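PDB 6RW7: carbohydrate binding module family 33 and 10 domain protein from Teredinibacter turnerae, which is, in this chain, the copper-binding domain of an AA10 lytic polysaccharide monooxygenase, which probably binds cellulose and cleaves its chains oxidatively. Local coordinates for residues H1-E5 / N47-V51; L131-F136 / H179-A183. Residue numbers count along the deposited sequence, not the author numbering.

In the fold
The chain begins with H1 in the copper site, and strand 3-6 then runs inward as an edge of the four-stranded antiparallel sheet. Two helices later, the turn at 47-51 comes back against H1-Y3, so interaction 1 closes an excursion that holds helices 10-17 and 29-37, with much loop between and after them, just before strand 52-54. Interaction 2 opens only after that, with 131-136 in the loop between strands 111-118 and 142-145, and closes at strand 178-187 of the mixed sheet; the two contacts therefore follow in series, neither enclosing nor crossing the other. Their centres lie about 18 Å apart on opposite sides of the chain's centre, yet they meet between the sheets, I4 CD1 packing 3.5 Å from A183 CB.

Interaction 1 of 2, residues H1-E5 / N47-V51; sequences HGYIE and NFMSV. With CU1 (copper (I) ion), chain D; CU (copper (II) ion), chain C.
A buried loop-to-strand contact backs the histidine brace of this LPMO domain, where the amino-terminal entry to strand 3-6, an edge of the four-stranded sheet, meets a type I turn from N47 to S50. H1 binds CU1 through N (2.2 Å) and ND1 (1.9 Å); H107 completes the brace. The backbone at G2 and Y3 is fully extended, and G2 sits nearest M49, their CA atoms 4.6 Å apart. A weak hydrogen bond runs from G2 N to M49 O (3.1 Å), while S50 N to N47 O (3.0 Å) closes the turn. Y3 takes chi1 p and presents its ring face to the edge of F48, also p: a T-shaped pair with centroids 5.2 Å apart and planes at 77°. Beside it, H1 CB touches M49 CG at 3.9 Å, and S50 OG lies 3.3 Å from H1 CD2 near the imidazole plane. Farther along, E5 OE1 binds the second copper, CU, at 2.2 Å. Water 1 links the backbones, donating to G2 O (2.7 Å) and accepting from V51 N (2.9 Å).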
loop_
_atom_site.group_PDB
_atom_site.type_symbol
_atom_site.label_atom_id
_atom_site.label_comp_id
_atom_site.label_asym_id
_atom_site.label_seq_id
_atom_site.Cartn_x
_atom_site.Cartn_y
_atom_site.Cartn_z
ATOM N N HIS A 1 -9.047 -8.142 -4.870
ATOM C CA HIS A 1 -9.169 -7.374 -3.616
ATOM C C HIS A 1 -8.010 -7.707 -2.705
ATOM O O HIS A 1 -7.784 -8.900 -2.425
ATOM C CB HIS A 1 -10.493 -7.672 -2.915
ATOM C CG HIS A 1 -11.594 -6.950 -3.586
ATOM N ND1 HIS A 1 -11.904 -7.176 -4.922
ATOM C CD2 HIS A 1 -12.386 -5.956 -3.159
ATOM C CE1 HIS A 1 -12.877 -6.354 -5.289
ATOM N NE2 HIS A 1 -13.206 -5.601 -4.216
ATOM N N GLY A 2 -7.251 -6.702 -2.309
ATOM C CA GLY A 2 -6.043 -6.986 -1.537
ATOM C C GLY A 2 -5.353 -5.765 -1.001
ATOM O O GLY A 2 -5.739 -4.620 -1.274
ATOM N N TYR A 3 -4.313 -6.054 -0.249
ATOM C CA TYR A 3 -3.551 -5.048 0.529
ATOM C C TYR A 3 -2.241 -5.717 0.928
ATOM O O TYR A 3 -2.143 -6.954 0.860
ATOM C CB TYR A 3 -4.355 -4.587 1.760
ATOM C CG TYR A 3 -4.764 -5.730 2.649
ATOM C CD1 TYR A 3 -5.855 -6.510 2.331
ATOM C CD2 TYR A 3 -3.996 -6.102 3.743
ATOM C CE1 TYR A 3 -6.160 -7.638 3.055
ATOM C CE2 TYR A 3 -4.310 -7.225 4.499
ATOM C CZ TYR A 3 -5.406 -7.986 4.159
ATOM O OH TYR A 3 -5.732 -9.102 4.897
ATOM N N ILE A 4 -1.261 -4.943 1.348
ATOM C CA ILE A 4 0.027 -5.505 1.778
ATOM C C ILE A 4 -0.082 -5.934 3.245
ATOM O O ILE A 4 -0.359 -5.097 4.142
ATOM C CB ILE A 4 1.189 -4.552 1.481
ATOM C CG1 ILE A 4 1.363 -4.422 -0.035
ATOM C CG2 ILE A 4 2.472 -5.009 2.168
ATOM C CD1 ILE A 4 2.404 -3.420 -0.436
ATOM N N GLU A 5 0.212 -7.200 3.478
ATOM C CA GLU A 5 0.183 -7.821 4.819
ATOM C C GLU A 5 1.532 -7.676 5.519
ATOM O O GLU A 5 1.539 -7.471 6.747
ATOM C CB GLU A 5 -0.217 -9.282 4.654
ATOM C CG GLU A 5 -0.139 -10.097 5.926
ATOM C CD GLU A 5 -0.743 -11.479 5.755
ATOM O OE1 GLU A 5 -1.837 -11.584 5.185
ATOM O OE2 GLU A 5 -0.103 -12.437 6.200
ATOM N N ASN A 47 -13.814 -2.079 4.516
ATOM C CA ASN A 47 -13.431 -2.193 3.083
ATOM C C ASN A 47 -11.926 -1.979 2.902
ATOM O O ASN A 47 -11.503 -1.445 1.876
ATOM C CB ASN A 47 -14.253 -1.225 2.218
ATOM C CG ASN A 47 -15.291 -1.943 1.395
ATOM O OD1 ASN A 47 -16.428 -1.463 1.265
ATOM N ND2 ASN A 47 -14.920 -3.073 0.853
ATOM N N PHE A 48 -11.135 -2.477 3.846
ATOM C CA PHE A 48 -9.673 -2.284 3.826
ATOM C C PHE A 48 -9.063 -2.997 2.619
ATOM O O PHE A 48 -7.939 -2.683 2.205
ATOM C CB PHE A 48 -9.041 -2.807 5.108
ATOM C CG PHE A 48 -9.278 -4.248 5.451
ATOM C CD1 PHE A 48 -8.420 -5.234 5.005
ATOM C CD2 PHE A 48 -10.331 -4.624 6.263
ATOM C CE1 PHE A 48 -8.597 -6.559 5.379
ATOM C CE2 PHE A 48 -10.505 -5.945 6.636
ATOM C CZ PHE A 48 -9.650 -6.912 6.183
ATOM N N MET A 49 -9.774 -3.953 2.027
ATOM C CA MET A 49 -9.283 -4.730 0.857
ATOM C C MET A 49 -9.696 -4.072 -0.465
ATOM O O MET A 49 -9.478 -4.677 -1.526
ATOM C CB MET A 49 -9.796 -6.168 0.909
ATOM C CG MET A 49 -11.267 -6.351 0.680
ATOM S SD MET A 49 -12.391 -5.723 1.965
ATOM C CE MET A 49 -11.989 -6.818 3.330
ATOM N N SER A 50 -10.300 -2.891 -0.413
ATOM C CA SER A 50 -11.022 -2.334 -1.583
ATOM C C SER A 50 -10.522 -0.945 -1.951
ATOM O O SER A 50 -11.355 -0.127 -2.347
ATOM C CB SER A 50 -12.495 -2.329 -1.311
ATOM O OG SER A 50 -12.919 -3.610 -0.875
ATOM N N VAL A 51 -9.220 -0.683 -1.835
ATOM C CA VAL A 51 -8.674 0.592 -2.368
ATOM C C VAL A 51 -8.370 0.315 -3.840
ATOM O O VAL A 51 -7.368 -0.363 -4.122
ATOM C CB VAL A 51 -7.447 1.107 -1.602
ATOM C CG1 VAL A 51 -7.114 2.491 -2.111
ATOM C CG2 VAL A 51 -7.675 1.145 -0.096
HETATM CU CU CU1 D . -10.877 -8.285 -6.098
HETATM CU CU CU C . -2.670 -13.472 4.544
HETATM O O HOH W 1 -6.989 -2.282 -0.935
HETATM O O HOH W 2 -3.629 -15.399 4.169
HETATM O O HOH W 3 -12.758 -9.914 -5.538
#

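Interaction 2 of 2, residues L131-F136 / H179-A183; sequences LTWADF and HVIFA
Aromatic and aliphatic side chains carry this contact between a loop with a short 3-10 turn, W133-D135, and the extended strand 179-183; no hydrogen bond crosses it. The backbones stay well apart, the closest CA atoms being those of F136 and V180 at 8.4 Å. Within the loop, polar bonds set the shape: D135 N to T132 O and F136 N to W133 O, both 3.0 Å, form the turn, and the D135 side chain (chi1 m) reaches back so that OD2 accepts from T132 N at 2.9 Å. Apolar packing comes from L131 CD1 against V180 CG1 (4.0 Å) and from the ring of F136, whose CZ lies 3.9 Å from V180 CG1 and whose CE2 lies 3.7 Å from F182 CB. The ring-ring part is T-shaped: the edge of the W133 six-membered ring points at the face of F182 (chi1 t), centroids 5.3 Å apart and planes at 82°, with W133 NE1 hydrogen-bonded to T64 OG1. V180 and F182 therefore face the loop, while I181 turns away to F98 of strand 96-101. The loop thus packs on one face of strand 178-187, itself flanked in the mixed sheet by strands 111-118 and 193-202.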
loop_
_atom_site.group_PDB
_atom_site.type_symbol
_atom_site.label_atom_id
_atom_site.label_comp_id
_atom_site.label_asym_id
_atom_site.label_seq_id
_atom_site.Cartn_x
_atom_site.Cartn_y
_atom_site.Cartn_z
ATOM N N LEU A 131 -0.180 13.089 2.369
ATOM C CA LEU A 131 0.918 12.866 1.411
ATOM C C LEU A 131 0.565 13.549 0.083
ATOM O O LEU A 131 -0.615 13.662 -0.274
ATOM C CB LEU A 131 1.108 11.364 1.224
ATOM C CG LEU A 131 1.580 10.616 2.462
ATOM C CD1 LEU A 131 1.437 9.103 2.244
ATOM C CD2 LEU A 131 3.017 11.000 2.804
ATOM N N THR A 132 1.589 14.023 -0.612
ATOM C CA THR A 132 1.498 14.597 -1.966
ATOM C C THR A 132 2.473 13.849 -2.853
ATOM O O THR A 132 3.413 13.207 -2.320
ATOM C CB THR A 132 1.825 16.100 -1.991
ATOM O OG1 THR A 132 3.236 16.257 -1.819
ATOM C CG2 THR A 132 1.075 16.869 -0.931
ATOM N N TRP A 133 2.303 13.970 -4.162
ATOM C CA TRP A 133 3.223 13.325 -5.123
ATOM C C TRP A 133 4.628 13.920 -4.980
ATOM O O TRP A 133 5.601 13.196 -5.251
ATOM C CB TRP A 133 2.692 13.366 -6.557
ATOM C CG TRP A 133 1.487 12.489 -6.659
ATOM C CD1 TRP A 133 0.213 12.881 -6.926
ATOM C CD2 TRP A 133 1.435 11.076 -6.405
ATOM N NE1 TRP A 133 -0.627 11.812 -6.867
ATOM C CE2 TRP A 133 0.086 10.693 -6.544
ATOM C CE3 TRP A 133 2.377 10.099 -6.084
ATOM C CZ2 TRP A 133 -0.348 9.384 -6.379
ATOM C CZ3 TRP A 133 1.955 8.795 -5.930
ATOM C CH2 TRP A 133 0.603 8.449 -6.049
ATOM N N ALA A 134 4.752 15.171 -4.547
ATOM C CA ALA A 134 6.076 15.802 -4.350
ATOM C C ALA A 134 6.859 15.058 -3.256
ATOM O O ALA A 134 8.074 15.153 -3.244
ATOM C CB ALA A 134 5.892 17.257 -3.996
ATOM N N ASP A 135 6.196 14.309 -2.370
ATOM C CA ASP A 135 6.875 13.528 -1.309
ATOM C C ASP A 135 7.548 12.284 -1.895
ATOM O O ASP A 135 8.413 11.722 -1.205
ATOM C CB ASP A 135 5.883 13.074 -0.244
ATOM C CG ASP A 135 5.256 14.205 0.547
ATOM O OD1 ASP A 135 5.982 15.210 0.789
ATOM O OD2 ASP A 135 4.061 14.067 0.960
ATOM N N PHE A 136 7.139 11.827 -3.076
ATOM C CA PHE A 136 7.516 10.505 -3.614
ATOM C C PHE A 136 8.475 10.633 -4.781
ATOM O O PHE A 136 8.446 11.630 -5.532
ATOM C CB PHE A 136 6.287 9.718 -4.075
ATOM C CG PHE A 136 5.535 9.153 -2.903
ATOM C CD1 PHE A 136 4.563 9.884 -2.232
ATOM C CD2 PHE A 136 5.809 7.874 -2.463
ATOM C CE1 PHE A 136 3.919 9.370 -1.118
ATOM C CE2 PHE A 136 5.160 7.366 -1.352
ATOM C CZ PHE A 136 4.200 8.099 -0.704
ATOM N N HIS A 179 9.547 6.918 6.505
ATOM C CA HIS A 179 9.225 6.932 5.064
ATOM C C HIS A 179 7.892 6.249 4.819
ATOM O O HIS A 179 7.309 5.639 5.741
ATOM C CB HIS A 179 10.384 6.338 4.260
ATOM C CG HIS A 179 11.537 7.275 4.223
ATOM N ND1 HIS A 179 11.589 8.324 3.323
ATOM C CD2 HIS A 179 12.615 7.401 5.039
ATOM C CE1 HIS A 179 12.672 9.027 3.549
ATOM N NE2 HIS A 179 13.319 8.503 4.633
ATOM N N VAL A 180 7.422 6.376 3.588
ATOM C CA VAL A 180 6.189 5.685 3.148
ATOM C C VAL A 180 6.484 4.975 1.844
ATOM O O VAL A 180 7.129 5.563 0.959
ATOM C CB VAL A 180 5.021 6.661 2.962
ATOM C CG1 VAL A 180 3.789 5.893 2.537
ATOM C CG2 VAL A 180 4.739 7.469 4.216
ATOM N N ILE A 181 6.002 3.745 1.747
ATOM C CA ILE A 181 5.999 2.986 0.472
ATOM C C ILE A 181 4.568 2.985 -0.060
ATOM O O ILE A 181 3.644 2.658 0.688
ATOM C CB ILE A 181 6.593 1.583 0.688
ATOM C CG1 ILE A 181 8.075 1.716 1.037
ATOM C CG2 ILE A 181 6.354 0.686 -0.526
ATOM C CD1 ILE A 181 8.737 0.461 1.535
ATOM N N PHE A 182 4.406 3.382 -1.317
ATOM C CA PHE A 182 3.116 3.392 -2.038
ATOM C C PHE A 182 3.197 2.269 -3.078
ATOM O O PHE A 182 4.118 2.263 -3.911
ATOM C CB PHE A 182 2.844 4.782 -2.629
ATOM C CG PHE A 182 1.817 4.748 -3.726
ATOM C CD1 PHE A 182 0.479 4.705 -3.402
ATOM C CD2 PHE A 182 2.180 4.690 -5.059
ATOM C CE1 PHE A 182 -0.489 4.624 -4.381
ATOM C CE2 PHE A 182 1.211 4.609 -6.045
ATOM C CZ PHE A 182 -0.113 4.563 -5.696
ATOM N N ALA A 183 2.263 1.324 -3.038
ATOM C CA ALA A 183 2.339 0.106 -3.858
ATOM C C ALA A 183 1.029 -0.154 -4.586
ATOM O O ALA A 183 -0.056 0.149 -4.074
ATOM C CB ALA A 183 2.687 -1.076 -2.990
#